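Local coordinates for protein TqaA (Penicillium aethiopicum, PDB 5DLK) that probably serves as the terminal condensation-like domain of a fungal nonribosomal peptide synthetase, binding phosphopantetheine and closing the peptide product into a macrocycle, at residues I371-H374 against P379-T382; Q58-K63 against L328-L333; R233-G238 against Y357-S362; S218-E221 against Q225-T228. All blocks are in the same frame, centred on the assembly; numbering follows the deposited sequence. Where two conformers were deposited one is given.

Interaction 1 (I371-H374 against P379-T382)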
loop_
_atom_site.group_PDB
_atom_site.type_symbol
_atom_site.label_atom_id
_atom_site.label_comp_id
_atom_site.label_asym_id
_atom_site.label_seq_id
_atom_site.Cartn_x
_atom_site.Cartn_y
_atom_site.Cartn_z
ATOM N N ILE A 371 14.827 12.029 2.240
ATOM C CA ILE A 371 14.451 13.338 1.684
ATOM C C ILE A 371 14.625 14.425 2.737
ATOM O O ILE A 371 15.253 15.470 2.477
ATOM C CB ILE A 371 12.991 13.360 1.174
ATOM C CG1 ILE A 371 12.843 12.430 -0.034
ATOM C CG2 ILE A 371 12.572 14.816 0.779
ATOM C CD1 ILE A 371 11.371 12.259 -0.501
ATOM N N PHE A 372 14.081 14.193 3.927
ATOM C CA PHE A 372 14.124 15.211 4.962
ATOM C C PHE A 372 15.571 15.418 5.464
ATOM O O PHE A 372 16.010 16.558 5.627
ATOM C CB PHE A 372 13.180 14.868 6.125
ATOM C CG PHE A 372 11.704 14.989 5.774
ATOM C CD1 PHE A 372 11.297 15.771 4.702
ATOM C CD2 PHE A 372 10.733 14.309 6.506
ATOM C CE1 PHE A 372 9.954 15.875 4.375
ATOM C CE2 PHE A 372 9.392 14.413 6.180
ATOM C CZ PHE A 372 9.008 15.206 5.101
ATOM N N GLN A 373 16.303 14.330 5.715
ATOM C CA GLN A 373 17.695 14.477 6.147
ATOM C C GLN A 373 18.597 15.201 5.147
ATOM O O GLN A 373 19.340 16.110 5.524
ATOM C CB GLN A 373 18.320 13.110 6.448
ATOM C CG GLN A 373 19.637 13.234 7.217
ATOM C CD GLN A 373 20.211 11.886 7.596
ATOM O OE1 GLN A 373 19.474 10.962 7.950
ATOM N NE2 GLN A 373 21.537 11.764 7.528
ATOM N N HIS A 374 18.549 14.788 3.885
ATOM C CA HIS A 374 19.520 15.248 2.895
ATOM C C HIS A 374 19.107 16.487 2.119
ATOM O O HIS A 374 19.975 17.156 1.548
ATOM C CB HIS A 374 19.819 14.141 1.894
ATOM C CG HIS A 374 20.327 12.887 2.539
ATOM N ND1 HIS A 374 21.069 12.906 3.699
ATOM C CD2 HIS A 374 20.162 11.583 2.217
ATOM C CE1 HIS A 374 21.355 11.664 4.058
ATOM N NE2 HIS A 374 20.818 10.843 3.174
ATOM N N PRO A 379 13.614 17.927 10.750
ATOM C CA PRO A 379 14.003 16.675 11.411
ATOM C C PRO A 379 13.734 15.484 10.500
ATOM O O PRO A 379 12.701 15.453 9.834
ATOM C CB PRO A 379 13.107 16.634 12.652
ATOM C CG PRO A 379 12.780 18.059 12.933
ATOM C CD PRO A 379 12.721 18.747 11.586
ATOM N N ALA A 380 14.665 14.539 10.436
ATOM C CA ALA A 380 14.531 13.404 9.521
ATOM C C ALA A 380 13.262 12.581 9.788
ATOM O O ALA A 380 12.667 12.029 8.857
ATOM C CB ALA A 380 15.769 12.504 9.603
ATOM N N GLU A 381 12.848 12.523 11.048
ATOM C CA GLU A 381 11.707 11.692 11.446
ATOM C C GLU A 381 10.392 12.465 11.417
ATOM O O GLU A 381 9.388 12.007 11.957
ATOM C CB GLU A 381 11.938 11.101 12.829
ATOM C CG GLU A 381 13.141 10.139 12.868
ATOM C CD GLU A 381 13.032 9.030 11.828
ATOM O OE1 GLU A 381 12.006 8.315 11.808
ATOM O OE2 GLU A 381 13.968 8.864 11.024
ATOM N N THR A 382 10.415 13.641 10.793
ATOM C CA THR A 382 9.193 14.420 10.578
ATOM C C THR A 382 8.136 13.564 9.901
ATOM O O THR A 382 8.400 13.009 8.839
ATOM C CB THR A 382 9.463 15.651 9.703
ATOM O OG1 THR A 382 10.267 16.589 10.432
ATOM C CG2 THR A 382 8.141 16.312 9.268
#

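Interaction 2 (Q58-K63 against L328-L333)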
loop_
_atom_site.group_PDB
_atom_site.type_symbol
_atom_site.label_atom_id
_atom_site.label_comp_id
_atom_site.label_asym_id
_atom_site.label_seq_id
_atom_site.Cartn_x
_atom_site.Cartn_y
_atom_site.Cartn_z
ATOM N N GLN A 58 7.206 0.103 4.082
ATOM C CA GLN A 58 6.881 -1.186 4.710
ATOM C C GLN A 58 6.609 -1.034 6.191
ATOM O O GLN A 58 5.641 -1.596 6.725
ATOM C CB GLN A 58 8.018 -2.185 4.495
ATOM C CG GLN A 58 8.037 -2.768 3.105
ATOM C CD GLN A 58 9.137 -3.798 2.969
ATOM O OE1 GLN A 58 10.314 -3.478 3.158
ATOM N NE2 GLN A 58 8.759 -5.054 2.690
ATOM N N HIS A 59 7.474 -0.282 6.861
ATOM C CA HIS A 59 7.335 -0.027 8.295
ATOM C C HIS A 59 6.066 0.745 8.648
ATOM O O HIS A 59 5.462 0.523 9.702
ATOM C CB HIS A 59 8.559 0.740 8.799
ATOM C CG HIS A 59 8.818 0.573 10.261
ATOM N ND1 HIS A 59 9.670 1.398 10.963
ATOM C CD2 HIS A 59 8.340 -0.325 11.159
ATOM C CE1 HIS A 59 9.711 1.014 12.227
ATOM N NE2 HIS A 59 8.910 -0.027 12.373
ATOM N N VAL A 60 5.670 1.677 7.786
ATOM C CA VAL A 60 4.401 2.387 7.981
ATOM C C VAL A 60 3.269 1.388 8.142
ATOM O O VAL A 60 2.470 1.464 9.084
ATOM C CB VAL A 60 4.080 3.332 6.795
ATOM C CG1 VAL A 60 2.588 3.730 6.778
ATOM C CG2 VAL A 60 4.968 4.557 6.859
ATOM N N PHE A 61 3.203 0.439 7.219
ATOM C CA PHE A 61 2.106 -0.528 7.250
ATOM C C PHE A 61 2.214 -1.471 8.442
ATOM O O PHE A 61 1.209 -1.812 9.055
ATOM C CB PHE A 61 2.064 -1.314 5.938
ATOM C CG PHE A 61 1.508 -0.529 4.792
ATOM C CD1 PHE A 61 0.247 0.039 4.881
ATOM C CD2 PHE A 61 2.250 -0.336 3.627
ATOM C CE1 PHE A 61 -0.282 0.784 3.833
ATOM C CE2 PHE A 61 1.731 0.407 2.565
ATOM C CZ PHE A 61 0.451 0.975 2.673
ATOM N N ILE A 62 3.423 -1.907 8.772
ATOM C CA ILE A 62 3.595 -2.829 9.903
ATOM C C ILE A 62 3.184 -2.180 11.222
ATOM O O ILE A 62 2.457 -2.786 12.032
ATOM C CB ILE A 62 5.055 -3.353 9.974
ATOM C CG1 ILE A 62 5.297 -4.267 8.769
ATOM C CG2 ILE A 62 5.289 -4.103 11.274
ATOM C CD1 ILE A 62 6.752 -4.637 8.533
ATOM N N LYS A 63 3.580 -0.918 11.413
ATOM C CA LYS A 63 3.254 -0.214 12.641
ATOM C C LYS A 63 1.761 -0.018 12.812
ATOM O O LYS A 63 1.277 0.152 13.930
ATOM C CB LYS A 63 3.924 1.166 12.680
ATOM C CG LYS A 63 5.397 1.184 13.026
ATOM C CD LYS A 63 5.814 2.663 13.189
ATOM C CE LYS A 63 7.298 2.848 13.429
ATOM N NZ LYS A 63 7.770 2.084 14.629
ATOM N N LEU A 328 5.050 1.232 -2.871
ATOM C CA LEU A 328 4.386 2.492 -2.507
ATOM C C LEU A 328 5.312 3.396 -1.732
ATOM O O LEU A 328 6.116 2.922 -0.941
ATOM C CB LEU A 328 3.136 2.239 -1.634
ATOM C CG LEU A 328 1.902 1.559 -2.204
ATOM C CD1 LEU A 328 0.843 1.479 -1.120
ATOM C CD2 LEU A 328 1.381 2.333 -3.407
ATOM N N ASN A 329 5.178 4.707 -1.932
ATOM C CA ASN A 329 5.893 5.647 -1.106
ATOM C C ASN A 329 4.964 6.777 -0.706
ATOM O O ASN A 329 4.006 7.079 -1.420
ATOM C CB ASN A 329 7.127 6.188 -1.839
ATOM C CG ASN A 329 8.183 6.666 -0.888
ATOM O OD1 ASN A 329 8.044 6.517 0.320
ATOM N ND2 ASN A 329 9.252 7.252 -1.420
ATOM N N PHE A 330 5.235 7.373 0.446
ATOM C CA PHE A 330 4.465 8.524 0.914
ATOM C C PHE A 330 5.420 9.710 0.932
ATOM O O PHE A 330 6.369 9.720 1.719
ATOM C CB PHE A 330 3.883 8.245 2.277
ATOM C CG PHE A 330 3.272 6.871 2.368
ATOM C CD1 PHE A 330 2.081 6.595 1.706
ATOM C CD2 PHE A 330 3.924 5.851 3.054
ATOM C CE1 PHE A 330 1.501 5.323 1.773
ATOM C CE2 PHE A 330 3.352 4.564 3.121
ATOM C CZ PHE A 330 2.144 4.318 2.467
ATOM N N VAL A 331 5.201 10.658 0.026
ATOM C CA VAL A 331 6.184 11.740 -0.187
ATOM C C VAL A 331 5.485 13.103 -0.165
ATOM O O VAL A 331 4.251 13.183 -0.306
ATOM C CB VAL A 331 6.948 11.560 -1.522
ATOM C CG1 VAL A 331 7.710 10.206 -1.560
ATOM C CG2 VAL A 331 6.005 11.727 -2.727
ATOM N N PRO A 332 6.254 14.186 0.030
ATOM C CA PRO A 332 5.654 15.526 0.037
ATOM C C PRO A 332 5.162 15.978 -1.326
ATOM O O PRO A 332 5.817 15.793 -2.352
ATOM C CB PRO A 332 6.817 16.436 0.487
ATOM C CG PRO A 332 7.912 15.497 0.944
ATOM C CD PRO A 332 7.722 14.259 0.172
ATOM N N LEU A 333 3.987 16.593 -1.308
ATOM C CA LEU A 333 3.439 17.269 -2.460
ATOM C C LEU A 333 3.319 18.724 -2.065
ATOM O O LEU A 333 2.681 19.042 -1.060
ATOM C CB LEU A 333 2.062 16.690 -2.839
ATOM C CG LEU A 333 1.415 17.385 -4.041
ATOM C CD1 LEU A 333 2.296 17.218 -5.287
ATOM C CD2 LEU A 333 0.014 16.796 -4.259
#

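Interaction 3 (R233-G238 against Y357-S362)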
loop_
_atom_site.group_PDB
_atom_site.type_symbol
_atom_site.label_atom_id
_atom_site.label_comp_id
_atom_site.label_asym_id
_atom_site.label_seq_id
_atom_site.Cartn_x
_atom_site.Cartn_y
_atom_site.Cartn_z
ATOM N N ARG A 233 15.730 19.057 -2.666
ATOM C CA ARG A 233 16.136 20.323 -2.057
ATOM C C ARG A 233 15.564 21.517 -2.820
ATOM O O ARG A 233 15.087 22.473 -2.218
ATOM C CB ARG A 233 17.672 20.436 -1.994
ATOM C CG ARG A 233 18.149 21.798 -1.517
ATOM C CD ARG A 233 19.560 21.735 -0.945
ATOM N NE ARG A 233 19.496 21.502 0.497
ATOM C CZ ARG A 233 19.983 20.427 1.092
ATOM N NH1 ARG A 233 20.579 19.499 0.360
ATOM N NH2 ARG A 233 19.873 20.277 2.410
ATOM N N HIS A 234 15.603 21.441 -4.141
ATOM C CA HIS A 234 15.098 22.523 -4.993
ATOM C C HIS A 234 13.564 22.622 -4.865
ATOM O O HIS A 234 12.991 23.699 -4.713
ATOM C CB HIS A 234 15.506 22.259 -6.438
ATOM C CG HIS A 234 15.165 23.363 -7.386
ATOM N ND1 HIS A 234 15.909 24.519 -7.479
ATOM C CD2 HIS A 234 14.180 23.475 -8.309
ATOM C CE1 HIS A 234 15.389 25.302 -8.409
ATOM N NE2 HIS A 234 14.335 24.695 -8.923
ATOM N N TYR A 235 12.924 21.461 -4.918
ATOM C CA TYR A 235 11.465 21.373 -4.884
ATOM C C TYR A 235 10.895 21.924 -3.586
ATOM O O TYR A 235 9.830 22.570 -3.585
ATOM C CB TYR A 235 11.064 19.896 -5.066
ATOM C CG TYR A 235 9.589 19.594 -5.109
ATOM C CD1 TYR A 235 8.896 19.592 -6.316
ATOM C CD2 TYR A 235 8.899 19.258 -3.942
ATOM C CE1 TYR A 235 7.546 19.258 -6.364
ATOM C CE2 TYR A 235 7.542 18.944 -3.979
ATOM C CZ TYR A 235 6.876 18.955 -5.189
ATOM O OH TYR A 235 5.526 18.654 -5.236
ATOM N N LEU A 236 11.598 21.661 -2.479
ATOM C CA LEU A 236 11.117 22.029 -1.156
ATOM C C LEU A 236 11.724 23.332 -0.647
ATOM O O LEU A 236 11.447 23.761 0.467
ATOM C CB LEU A 236 11.414 20.899 -0.150
ATOM C CG LEU A 236 10.615 19.611 -0.371
ATOM C CD1 LEU A 236 11.130 18.501 0.561
ATOM C CD2 LEU A 236 9.086 19.832 -0.171
ATOM N N ASP A 237 12.528 23.978 -1.481
ATOM C CA ASP A 237 13.207 25.189 -1.055
ATOM C C ASP A 237 12.214 26.289 -0.668
ATOM O O ASP A 237 11.366 26.686 -1.475
ATOM C CB ASP A 237 14.123 25.682 -2.169
ATOM C CG ASP A 237 14.810 26.973 -1.816
ATOM O OD1 ASP A 237 15.464 27.016 -0.760
ATOM O OD2 ASP A 237 14.679 27.943 -2.588
ATOM N N GLY A 238 12.330 26.767 0.569
ATOM C CA GLY A 238 11.437 27.780 1.097
ATOM C C GLY A 238 10.105 27.258 1.621
ATOM O O GLY A 238 9.284 28.039 2.111
ATOM N N TYR A 357 3.360 16.934 -9.110
ATOM C CA TYR A 357 3.554 15.481 -9.031
ATOM C C TYR A 357 4.523 14.978 -10.116
ATOM O O TYR A 357 5.438 14.211 -9.824
ATOM C CB TYR A 357 2.195 14.777 -9.156
ATOM C CG TYR A 357 2.271 13.324 -9.562
ATOM C CD1 TYR A 357 2.900 12.383 -8.746
ATOM C CD2 TYR A 357 1.678 12.887 -10.737
ATOM C CE1 TYR A 357 2.950 11.039 -9.101
ATOM C CE2 TYR A 357 1.732 11.552 -11.103
ATOM C CZ TYR A 357 2.369 10.639 -10.290
ATOM O OH TYR A 357 2.411 9.310 -10.660
ATOM N N THR A 358 4.321 15.404 -11.361
ATOM C CA THR A 358 5.078 14.792 -12.462
ATOM C C THR A 358 6.543 15.195 -12.429
ATOM O O THR A 358 7.406 14.421 -12.881
ATOM C CB THR A 358 4.464 15.120 -13.846
ATOM O OG1 THR A 358 4.481 16.524 -14.092
ATOM C CG2 THR A 358 3.028 14.607 -13.929
ATOM N N ARG A 359 6.836 16.368 -11.864
ATOM C CA ARG A 359 8.245 16.795 -11.676
ATOM C C ARG A 359 9.058 15.765 -10.873
ATOM O O ARG A 359 10.285 15.619 -11.042
ATOM C CB ARG A 359 8.306 18.139 -10.939
ATOM C CG ARG A 359 7.972 19.378 -11.751
ATOM C CD ARG A 359 7.920 20.612 -10.829
ATOM N NE ARG A 359 9.251 20.912 -10.281
ATOM C CZ ARG A 359 9.497 21.690 -9.226
ATOM N NH1 ARG A 359 8.504 22.275 -8.563
ATOM N NH2 ARG A 359 10.769 21.888 -8.837
ATOM N N ALA A 360 8.377 15.070 -9.968
ATOM C CA ALA A 360 9.073 14.223 -9.012
ATOM C C ALA A 360 9.155 12.744 -9.424
ATOM O O ALA A 360 9.682 11.936 -8.675
ATOM C CB ALA A 360 8.405 14.334 -7.636
ATOM N N LEU A 361 8.624 12.394 -10.592
ATOM C CA LEU A 361 8.496 10.983 -10.967
ATOM C C LEU A 361 9.802 10.198 -10.885
ATOM O O LEU A 361 9.818 9.092 -10.345
ATOM C CB LEU A 361 7.923 10.859 -12.373
ATOM C CG LEU A 361 6.411 11.045 -12.444
ATOM C CD1 LEU A 361 5.974 11.238 -13.892
ATOM C CD2 LEU A 361 5.701 9.854 -11.791
ATOM N N SER A 362 10.894 10.767 -11.400
ATOM C CA SER A 362 12.171 10.053 -11.378
ATOM C C SER A 362 12.851 10.120 -10.006
ATOM O O SER A 362 13.922 9.530 -9.805
ATOM C CB SER A 362 13.113 10.584 -12.476
ATOM O OG SER A 362 13.438 11.947 -12.296
HETATM O O HOH W 1 8.022 23.211 -5.769
#

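Interaction 4 (S218-E221 against Q225-T228)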
loop_
_atom_site.group_PDB
_atom_site.type_symbol
_atom_site.label_atom_id
_atom_site.label_comp_id
_atom_site.label_asym_id
_atom_site.label_seq_id
_atom_site.Cartn_x
_atom_site.Cartn_y
_atom_site.Cartn_z
ATOM N N SER A 218 21.295 3.076 -7.966
ATOM C CA SER A 218 21.097 4.341 -8.677
ATOM C C SER A 218 21.449 5.548 -7.803
ATOM O O SER A 218 21.571 6.671 -8.295
ATOM C CB SER A 218 19.657 4.452 -9.196
ATOM O OG SER A 218 18.730 4.553 -8.131
ATOM N N ALA A 219 21.640 5.316 -6.513
ATOM C CA ALA A 219 22.023 6.386 -5.595
ATOM C C ALA A 219 23.510 6.687 -5.718
ATOM O O ALA A 219 24.317 5.768 -5.895
ATOM C CB ALA A 219 21.683 6.013 -4.150
ATOM N N ARG A 220 23.874 7.964 -5.608
ATOM C CA ARG A 220 25.290 8.350 -5.559
ATOM C C ARG A 220 25.831 8.196 -4.148
ATOM O O ARG A 220 25.114 8.405 -3.177
ATOM C CB ARG A 220 25.496 9.798 -6.019
ATOM C CG ARG A 220 24.809 10.161 -7.311
ATOM C CD ARG A 220 25.422 9.497 -8.515
ATOM N NE ARG A 220 24.893 10.074 -9.752
ATOM C CZ ARG A 220 25.343 11.198 -10.310
ATOM N NH1 ARG A 220 24.798 11.646 -11.435
ATOM N NH2 ARG A 220 26.342 11.873 -9.751
ATOM N N GLU A 221 27.110 7.838 -4.045
ATOM C CA GLU A 221 27.767 7.668 -2.758
ATOM C C GLU A 221 27.786 8.983 -1.989
ATOM O O GLU A 221 27.593 9.008 -0.776
ATOM C CB GLU A 221 29.196 7.149 -2.960
ATOM C CG GLU A 221 29.352 6.273 -4.197
ATOM C CD GLU A 221 30.123 4.992 -3.925
ATOM O OE1 GLU A 221 30.694 4.861 -2.820
ATOM O OE2 GLU A 221 30.159 4.120 -4.822
ATOM N N GLN A 225 25.835 15.001 -4.382
ATOM C CA GLN A 225 25.921 14.875 -5.834
ATOM C C GLN A 225 24.749 14.111 -6.441
ATOM O O GLN A 225 24.695 13.903 -7.657
ATOM C CB GLN A 225 27.225 14.162 -6.229
ATOM C CG GLN A 225 28.493 14.885 -5.808
ATOM C CD GLN A 225 28.528 16.308 -6.304
ATOM O OE1 GLN A 225 28.485 16.559 -7.512
ATOM N NE2 GLN A 225 28.584 17.258 -5.374
ATOM N N ASP A 226 23.825 13.666 -5.594
ATOM C CA ASP A 226 22.720 12.841 -6.063
ATOM C C ASP A 226 21.622 13.714 -6.639
ATOM O O ASP A 226 21.063 14.538 -5.920
ATOM C CB ASP A 226 22.166 11.989 -4.928
ATOM C CG ASP A 226 21.358 10.812 -5.431
ATOM O OD1 ASP A 226 20.587 10.999 -6.403
ATOM O OD2 ASP A 226 21.492 9.706 -4.848
ATOM N N PRO A 227 21.322 13.538 -7.933
ATOM C CA PRO A 227 20.310 14.371 -8.589
ATOM C C PRO A 227 18.960 14.278 -7.882
ATOM O O PRO A 227 18.185 15.225 -7.949
ATOM C CB PRO A 227 20.210 13.781 -9.994
ATOM C CG PRO A 227 21.530 13.063 -10.202
ATOM C CD PRO A 227 21.918 12.553 -8.852
ATOM N N THR A 228 18.678 13.150 -7.246
ATOM C CA THR A 228 17.379 13.009 -6.598
ATOM C C THR A 228 17.291 13.883 -5.341
ATOM O O THR A 228 16.280 14.549 -5.103
ATOM C CB THR A 228 17.090 11.545 -6.295
ATOM O OG1 THR A 228 16.733 10.913 -7.530
ATOM C CG2 THR A 228 15.900 11.425 -5.349
HETATM O O HOH W 2 20.262 9.122 -8.109
HETATM O O HOH W 3 22.692 9.378 -2.436
#

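Interaction 1 (I371-H374 against P379-T382)
Phe-372 holds its CG anti to the carbonyl carbon and beside the backbone N (chi1 -70°), which carries the ring off the helix and brings its CD2-CE2 edge up to Thr-382. The two side chains cross at about a right angle. Thr-382 CB sits 3.7 Å from Phe-372 CD2, while Thr-382 O lies near the ring plane, 3.2 Å from Phe-372 CE2. Ala-380 O borders the same edge, 3.8 Å from Phe-372 CD2, so two backbone oxygens face ring hydrogens rather than the pi cloud. With Thr-382 OG1 beside its backbone N (chi1 -69°), the hydroxyl donates to Pro-379 O at 2.8 Å, and Thr-382 N reaches that same oxygen at 3.1 Å from the same face of its carbonyl plane. The oxygen thus has two donors from one residue, which ties both ends of the turn together. At the solvent side Gln-373 CB rests 4.1 Å from Ala-380 CB. Trp-378 also meets the Phe-372 ring, and a salt bridge from Glu-381 to Arg-369 returns to the same helix. The arrangement is a type I beta turn folded back on helix 368-375, in the connection to strand 386-390 of the C-terminal half of this condensation-type domain.

Interaction 2 (Q58-K63 against L328-L333)
Val-60 and Phe-61 of helix 56-63 meet Leu-328, just before strand 329-336, and Phe-330 within it, joining the N-terminal part of the condensation-domain fold to an outermost strand of the six-stranded sheet in its C-terminal part. The aromatic part is an offset edge-to-face pair. Phe-330 turns its edge toward the face of Phe-61, with centroids 5.8 Å apart and planes at 70°, and Phe-61 CZ lies near the Phe-330 plane. His-178 also stacks on Phe-61, and Trp-423 meets Phe-330 edge-to-face. In the aliphatic part, Val-60 and Phe-330 approach from opposite directions, with Val-60 CG1 3.8 Å from Phe-330 CE2. With an alanine in place of Phe-330, Val-60 and the face of Phe-61 would probably lose this aromatic partner and a gap would open between helix and strand. Nearby polar groups are engaged away from the contact, Asn-329 ND2 with the carbonyls of Glu-364 and Val-366. The contact borders the phosphopantetheine site: the Leu-328 side chain is about 5 Å from that of the ligand-binding Asn-311. That leucine, its CG anti to the carbonyl carbon (chi1 -68°), brings its CD1 to the edge of the Phe-61 ring, 3.8 Å from Phe-61 CZ.

Interaction 3 (R233-G238 against Y357-S362)
Tyr-235 O, near the C-terminal end of helix 227-235, is gripped by two donors, a water at 2.9 Å and NH1 of Arg-334. The water carries the contact across to Arg-359, accepting from Arg-359 NH1 at 3.0 Å. That nitrogen has a second partner in OE1 of Gln-356, three residues earlier, so Arg-359 NH1 is held both by Gln-356 and, through the water, by Tyr-235 O. Tyr-235 CG lies anti to the backbone N (chi1 -178°), which sends the ring toward Arg-359, and Tyr-235 CD1 comes over one face of the guanidinium, 3.5 Å from Arg-359 NH1. The two planes are 48° apart, so the groups lean together at a slant and do not lie flat on each other. Two parts of the C-terminal half of the condensation-type fold meet here: the end of helix 227-235, and the type I turn from Thr-358 to Leu-361 at the end of helix 346-358. Tyr-357, a phosphopantetheine-binding residue, borders that turn, but its CB points away from the contact. The phenol of Tyr-235 reaches on to the other helix, where its OH is hydrogen-bonded to Gln-356 O. On the exposed side His-234 approaches the guanidinium edge nearly perpendicular to it, planes 84° apart, with His-234 CD2 3.8 Å from Arg-359 NH2.

Interaction 4 (S218-E221 against Q225-T228)
Arg-220 points toward the 225-228 segment and the end of Asp-226 reaches back, yet their charged ends stay apart: Arg-220 NE is 5.5 Å from Asp-226 OD1, and the carboxylate turns to the backbone instead. Asp-226 OD2 accepts from Arg-220 N at 3.0 Å, a fairly straight bond (158°) that meets the oxygen from well above the carboxylate plane. The other oxygen, Asp-226 OD1, accepts from Thr-228 N at 3.0 Å on its anti side. Asp-226 CG stands anti to the backbone N (chi1 -161°), which swings the carboxylate between the incoming loop and the first turn of the helix. Two waters complete its shell. One joins Asp-226 OD1 to the carbonyl of Ser-218, the other Asp-226 OD2 to that of Arg-220, each donating at both ends. The buried carboxylate is therefore held by four donors. Alongside it the Arg-220 chain, bent at chi2 (-70°), packs Arg-220 CG 3.6 Å from Asp-226 CA and then sets one guanidinium face over Pro-227 CD, with Pro-227 CG 3.8 Å from Arg-220 NH1; these two side chains cross at about a right angle. A leucine replacing Asp-226 would probably leave the amides of Arg-220 and Thr-228 without their acceptor and set the loop free to shift against the helix. This is a helix N-cap, with proline following the capping aspartate, where the loop from helix 208-218 enters helix 227-235.

How the interactions relate
All four contacts belong to one condensation-type domain. Interactions 1, 3 and 4 cluster on the same side of its centre, with centres 15 to 16 Å apart, whereas interaction 2 lies nearer the middle. Helix 227-235 is shared: interaction 4 forms its start and interaction 3 its end. Strand 329-336 links inward, since Pro-332 and Leu-333 of interaction 2 touch Tyr-235 and Leu-236 of interaction 3, and Pro-332 packs on Phe-372 and Ile-371 of interaction 1. Along the chain, interaction 4 is nested within the loop closed by interaction 2, interaction 3 crosses that loop, and interaction 1 comes last. The peripheral helices are thus connected by packing to the strand beside the phosphopantetheine site.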